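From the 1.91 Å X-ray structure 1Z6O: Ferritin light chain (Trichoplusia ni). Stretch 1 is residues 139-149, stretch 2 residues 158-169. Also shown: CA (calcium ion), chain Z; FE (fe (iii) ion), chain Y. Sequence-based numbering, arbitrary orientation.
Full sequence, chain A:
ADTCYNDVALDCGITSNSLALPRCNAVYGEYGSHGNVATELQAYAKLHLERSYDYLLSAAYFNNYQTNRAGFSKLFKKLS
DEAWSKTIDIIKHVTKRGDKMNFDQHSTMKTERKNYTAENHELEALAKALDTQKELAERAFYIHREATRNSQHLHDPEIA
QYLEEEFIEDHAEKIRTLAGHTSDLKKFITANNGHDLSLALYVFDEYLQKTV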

# COMPACT_ATOMS: atom_id res chain seq x y z
N ARG A 139 33.15 17.64 -42.07
CA ARG A 139 32.13 17.90 -43.09
C ARG A 139 31.05 18.77 -42.42
O ARG A 139 30.52 19.68 -43.04
CB ARG A 139 31.52 16.59 -43.60
CG ARG A 139 30.47 16.79 -44.72
CD ARG A 139 31.11 17.27 -46.03
NE ARG A 139 31.90 16.21 -46.66
CZ ARG A 139 31.38 15.19 -47.35
NH1 ARG A 139 30.06 15.08 -47.52
NH2 ARG A 139 32.19 14.28 -47.87
N ALA A 140 30.72 18.50 -41.15
CA ALA A 140 29.73 19.34 -40.48
C ALA A 140 30.26 20.77 -40.36
O ALA A 140 29.51 21.72 -40.52
CB ALA A 140 29.39 18.78 -39.08
N PHE A 141 31.56 20.92 -40.07
CA PHE A 141 32.15 22.26 -39.96
C PHE A 141 32.02 22.99 -41.31
O PHE A 141 31.75 24.18 -41.37
CB PHE A 141 33.65 22.17 -39.62
CG PHE A 141 33.95 21.98 -38.14
CD1 PHE A 141 32.96 21.57 -37.25
CD2 PHE A 141 35.24 22.22 -37.66
CE1 PHE A 141 33.25 21.39 -35.88
CE2 PHE A 141 35.54 22.04 -36.30
CZ PHE A 141 34.54 21.62 -35.41
N TYR A 142 32.25 22.25 -42.38
CA TYR A 142 32.17 22.80 -43.74
C TYR A 142 30.75 23.29 -44.07
O TYR A 142 30.56 24.40 -44.57
CB TYR A 142 32.61 21.73 -44.73
CG TYR A 142 32.56 22.17 -46.17
CD1 TYR A 142 33.52 23.04 -46.69
CD2 TYR A 142 31.54 21.73 -47.01
CE1 TYR A 142 33.47 23.45 -48.01
CE2 TYR A 142 31.48 22.14 -48.34
CZ TYR A 142 32.45 23.00 -48.84
OH TYR A 142 32.41 23.41 -50.15
N ILE A 143 29.75 22.46 -43.81
CA ILE A 143 28.37 22.86 -44.10
C ILE A 143 27.97 24.05 -43.24
O ILE A 143 27.27 24.97 -43.69
CB ILE A 143 27.41 21.67 -43.84
CG1 ILE A 143 27.80 20.50 -44.75
CG2 ILE A 143 25.95 22.09 -44.13
CD1 ILE A 143 27.02 19.22 -44.44
N HIS A 144 28.41 24.04 -41.98
CA HIS A 144 28.12 25.13 -41.05
C HIS A 144 28.70 26.44 -41.60
O HIS A 144 28.04 27.49 -41.59
CB HIS A 144 28.73 24.78 -39.69
CG HIS A 144 28.38 25.74 -38.59
ND1 HIS A 144 28.95 26.99 -38.48
CD2 HIS A 144 27.53 25.62 -37.54
CE1 HIS A 144 28.48 27.60 -37.40
NE2 HIS A 144 27.61 26.79 -36.81
N ARG A 145 29.94 26.39 -42.08
CA ARG A 145 30.59 27.58 -42.64
C ARG A 145 29.88 28.04 -43.93
O ARG A 145 29.73 29.24 -44.19
CB ARG A 145 32.06 27.26 -42.94
CG ARG A 145 32.85 28.49 -43.33
CD ARG A 145 34.34 28.23 -43.55
NE ARG A 145 34.97 29.50 -43.89
CZ ARG A 145 36.19 29.87 -43.54
NH1 ARG A 145 36.96 29.05 -42.82
NH2 ARG A 145 36.63 31.07 -43.89
N GLU A 146 29.44 27.08 -44.73
CA GLU A 146 28.72 27.40 -45.96
C GLU A 146 27.39 28.09 -45.62
O GLU A 146 26.93 28.97 -46.34
CB GLU A 146 28.47 26.11 -46.74
CG GLU A 146 27.82 26.27 -48.09
CD GLU A 146 28.67 27.07 -49.07
OE1 GLU A 146 29.92 26.99 -49.00
OE2 GLU A 146 28.06 27.76 -49.93
N ALA A 147 26.77 27.70 -44.51
CA ALA A 147 25.49 28.28 -44.11
C ALA A 147 25.56 29.66 -43.48
O ALA A 147 24.59 30.42 -43.53
CB ALA A 147 24.78 27.33 -43.12
N THR A 148 26.70 30.01 -42.89
CA THR A 148 26.75 31.26 -42.14
C THR A 148 27.94 32.15 -42.41
O THR A 148 28.11 33.14 -41.73
CB THR A 148 26.78 30.95 -40.62
OG1 THR A 148 27.94 30.14 -40.33
CG2 THR A 148 25.54 30.20 -40.19
N ARG A 149 28.74 31.83 -43.41
CA ARG A 149 29.92 32.63 -43.60
C ARG A 149 30.48 32.72 -45.01
O ARG A 149 30.94 33.78 -45.42
CB ARG A 149 30.98 32.05 -42.65
CG ARG A 149 32.21 32.85 -42.45
CD ARG A 149 33.04 32.22 -41.32
NE ARG A 149 34.32 32.89 -41.27
CZ ARG A 149 35.37 32.46 -40.60
NH1 ARG A 149 35.31 31.34 -39.89
NH2 ARG A 149 36.49 33.17 -40.65
N GLU A 158 19.34 28.28 -39.14
CA GLU A 158 18.53 27.11 -38.77
C GLU A 158 19.40 25.88 -39.04
O GLU A 158 19.49 24.98 -38.20
CB GLU A 158 17.23 27.05 -39.58
CG GLU A 158 16.20 26.04 -39.02
CD GLU A 158 16.52 24.57 -39.33
OE1 GLU A 158 16.22 23.71 -38.47
OE2 GLU A 158 17.05 24.26 -40.43
N ILE A 159 20.04 25.84 -40.20
CA ILE A 159 20.94 24.73 -40.53
C ILE A 159 22.13 24.74 -39.56
O ILE A 159 22.57 23.70 -39.08
CB ILE A 159 21.49 24.83 -41.97
CG1 ILE A 159 20.36 24.64 -42.99
CG2 ILE A 159 22.60 23.78 -42.18
CD1 ILE A 159 19.60 23.30 -42.85
N ALA A 160 22.65 25.93 -39.26
CA ALA A 160 23.78 26.02 -38.33
C ALA A 160 23.44 25.45 -36.95
O ALA A 160 24.21 24.66 -36.39
CB ALA A 160 24.25 27.48 -38.21
N GLN A 161 22.30 25.85 -36.39
CA GLN A 161 21.90 25.37 -35.06
C GLN A 161 21.60 23.87 -35.10
O GLN A 161 21.90 23.15 -34.14
CB GLN A 161 20.67 26.16 -34.56
CG GLN A 161 20.00 25.55 -33.32
CD GLN A 161 20.71 25.82 -31.98
OE1 GLN A 161 21.90 26.17 -31.92
NE2 GLN A 161 19.97 25.64 -30.89
N TYR A 162 21.00 23.40 -36.19
CA TYR A 162 20.71 21.96 -36.34
C TYR A 162 22.04 21.18 -36.28
O TYR A 162 22.15 20.18 -35.56
CB TYR A 162 20.01 21.71 -37.68
CG TYR A 162 19.89 20.24 -38.06
CD1 TYR A 162 19.20 19.33 -37.25
CD2 TYR A 162 20.42 19.78 -39.26
CE1 TYR A 162 19.06 17.98 -37.63
CE2 TYR A 162 20.28 18.44 -39.65
CZ TYR A 162 19.60 17.56 -38.83
OH TYR A 162 19.48 16.25 -39.23
N LEU A 163 23.04 21.63 -37.03
CA LEU A 163 24.34 20.95 -37.02
C LEU A 163 24.99 21.04 -35.63
O LEU A 163 25.54 20.06 -35.14
CB LEU A 163 25.29 21.56 -38.06
CG LEU A 163 24.88 21.32 -39.52
CD1 LEU A 163 25.74 22.18 -40.45
CD2 LEU A 163 25.03 19.82 -39.86
N GLU A 164 24.92 22.21 -35.01
CA GLU A 164 25.52 22.41 -33.69
C GLU A 164 24.93 21.46 -32.66
O GLU A 164 25.66 20.81 -31.92
CB GLU A 164 25.30 23.86 -33.21
CG GLU A 164 26.18 24.87 -33.97
CD GLU A 164 25.81 26.33 -33.72
OE1 GLU A 164 24.97 26.61 -32.84
OE2 GLU A 164 26.36 27.20 -34.42
N GLU A 165 23.60 21.37 -32.64
CA GLU A 165 22.89 20.54 -31.68
C GLU A 165 22.92 19.03 -31.93
O GLU A 165 23.11 18.24 -31.01
CB GLU A 165 21.43 20.98 -31.61
CG GLU A 165 21.20 22.38 -31.07
CD GLU A 165 21.27 22.41 -29.56
OE1 GLU A 165 20.99 21.37 -28.94
OE2 GLU A 165 21.58 23.48 -28.99
N GLU A 166 22.70 18.64 -33.17
CA GLU A 166 22.60 17.22 -33.49
C GLU A 166 23.86 16.51 -33.93
O GLU A 166 23.90 15.28 -33.94
CB GLU A 166 21.53 17.03 -34.56
CG GLU A 166 20.17 17.56 -34.16
CD GLU A 166 19.66 16.92 -32.88
OE1 GLU A 166 19.64 15.67 -32.81
OE2 GLU A 166 19.28 17.66 -31.95
N PHE A 167 24.89 17.25 -34.31
CA PHE A 167 26.11 16.61 -34.78
C PHE A 167 27.40 17.05 -34.10
O PHE A 167 28.14 16.25 -33.54
CB PHE A 167 26.28 16.85 -36.29
CG PHE A 167 25.18 16.23 -37.12
CD1 PHE A 167 23.97 16.89 -37.31
CD2 PHE A 167 25.33 14.94 -37.63
CE1 PHE A 167 22.91 16.28 -37.99
CE2 PHE A 167 24.28 14.31 -38.31
CZ PHE A 167 23.07 14.99 -38.49
N ILE A 168 27.64 18.35 -34.17
CA ILE A 168 28.87 18.95 -33.66
C ILE A 168 29.23 18.68 -32.20
O ILE A 168 30.37 18.33 -31.91
CB ILE A 168 28.84 20.46 -34.00
CG1 ILE A 168 28.97 20.61 -35.53
CG2 ILE A 168 29.96 21.22 -33.27
CD1 ILE A 168 28.69 22.02 -36.06
N GLU A 169 28.28 18.82 -31.28
CA GLU A 169 28.60 18.58 -29.87
C GLU A 169 29.08 17.16 -29.64
O GLU A 169 30.11 16.94 -29.01
CB GLU A 169 27.38 18.81 -28.98
CG GLU A 169 26.71 20.14 -29.13
CD GLU A 169 25.54 20.31 -28.15
OE1 GLU A 169 24.74 19.36 -28.01
OE2 GLU A 169 25.43 21.39 -27.54
CA CA Z . 23.92 27.40 -31.01
FE FE Y . 20.83 23.82 -26.96

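A single buried hydrogen bond joins the two helices and, through one carboxylate, links their contact to a calcium ion. NE2 of H144 donates to OE2 of E164 at 2.7 Å, with an almost linear N-H...O angle of 173°, while OE1 of the same glutamate binds the calcium at 2.2 Å. The ion is also held by OE1 of Q161, at 2.5 Å, and by ligands from elsewhere in the structure. OE2 lies at the edge of the imidazole, near its plane, as suits an in-plane ring N-H. ND1 of H144 is hydrogen-bonded elsewhere, so neither ring nitrogen is left unpaired in this buried setting.

The helices run nearly antiparallel, at 158°, and their axes approach to 8.8 Å. The CA atoms of H144 and A160 are only 5.2 Å apart, a spacing helped by the small side chain of A160. From a CA-to-CB bond that points sideways, the t rotamer of H144 (chi1 -174°) brings the end of its side chain nearer the second helix, where it sits as a knob among A160, L163, E164 and I168. Its NE2 lies 3.7 Å from CB of A160, and that same methyl meets CG2 of T148 at 3.6 Å.

Apolar packing supplies much of the rest of the contact. CD1 of L163 reaches 3.7 Å from CG2 of I143 and also lies 3.6 Å from the backbone N of H144, filling space against the first helix. Toward the start of stretch 1, CB of A140 packs on CG1 of I168 at 4.0 Å, and the edge of the F141 ring meets the same isoleucine, CE1 to CG2, at 4.2 Å. A wider pi-type turn spans 164-168, with I168 N donating a hydrogen bond to L163 O at 2.9 Å. At the other end, CG2 of I159 touches CG2 of I143 at 4.2 Å and CB of A147 at 4.3 Å.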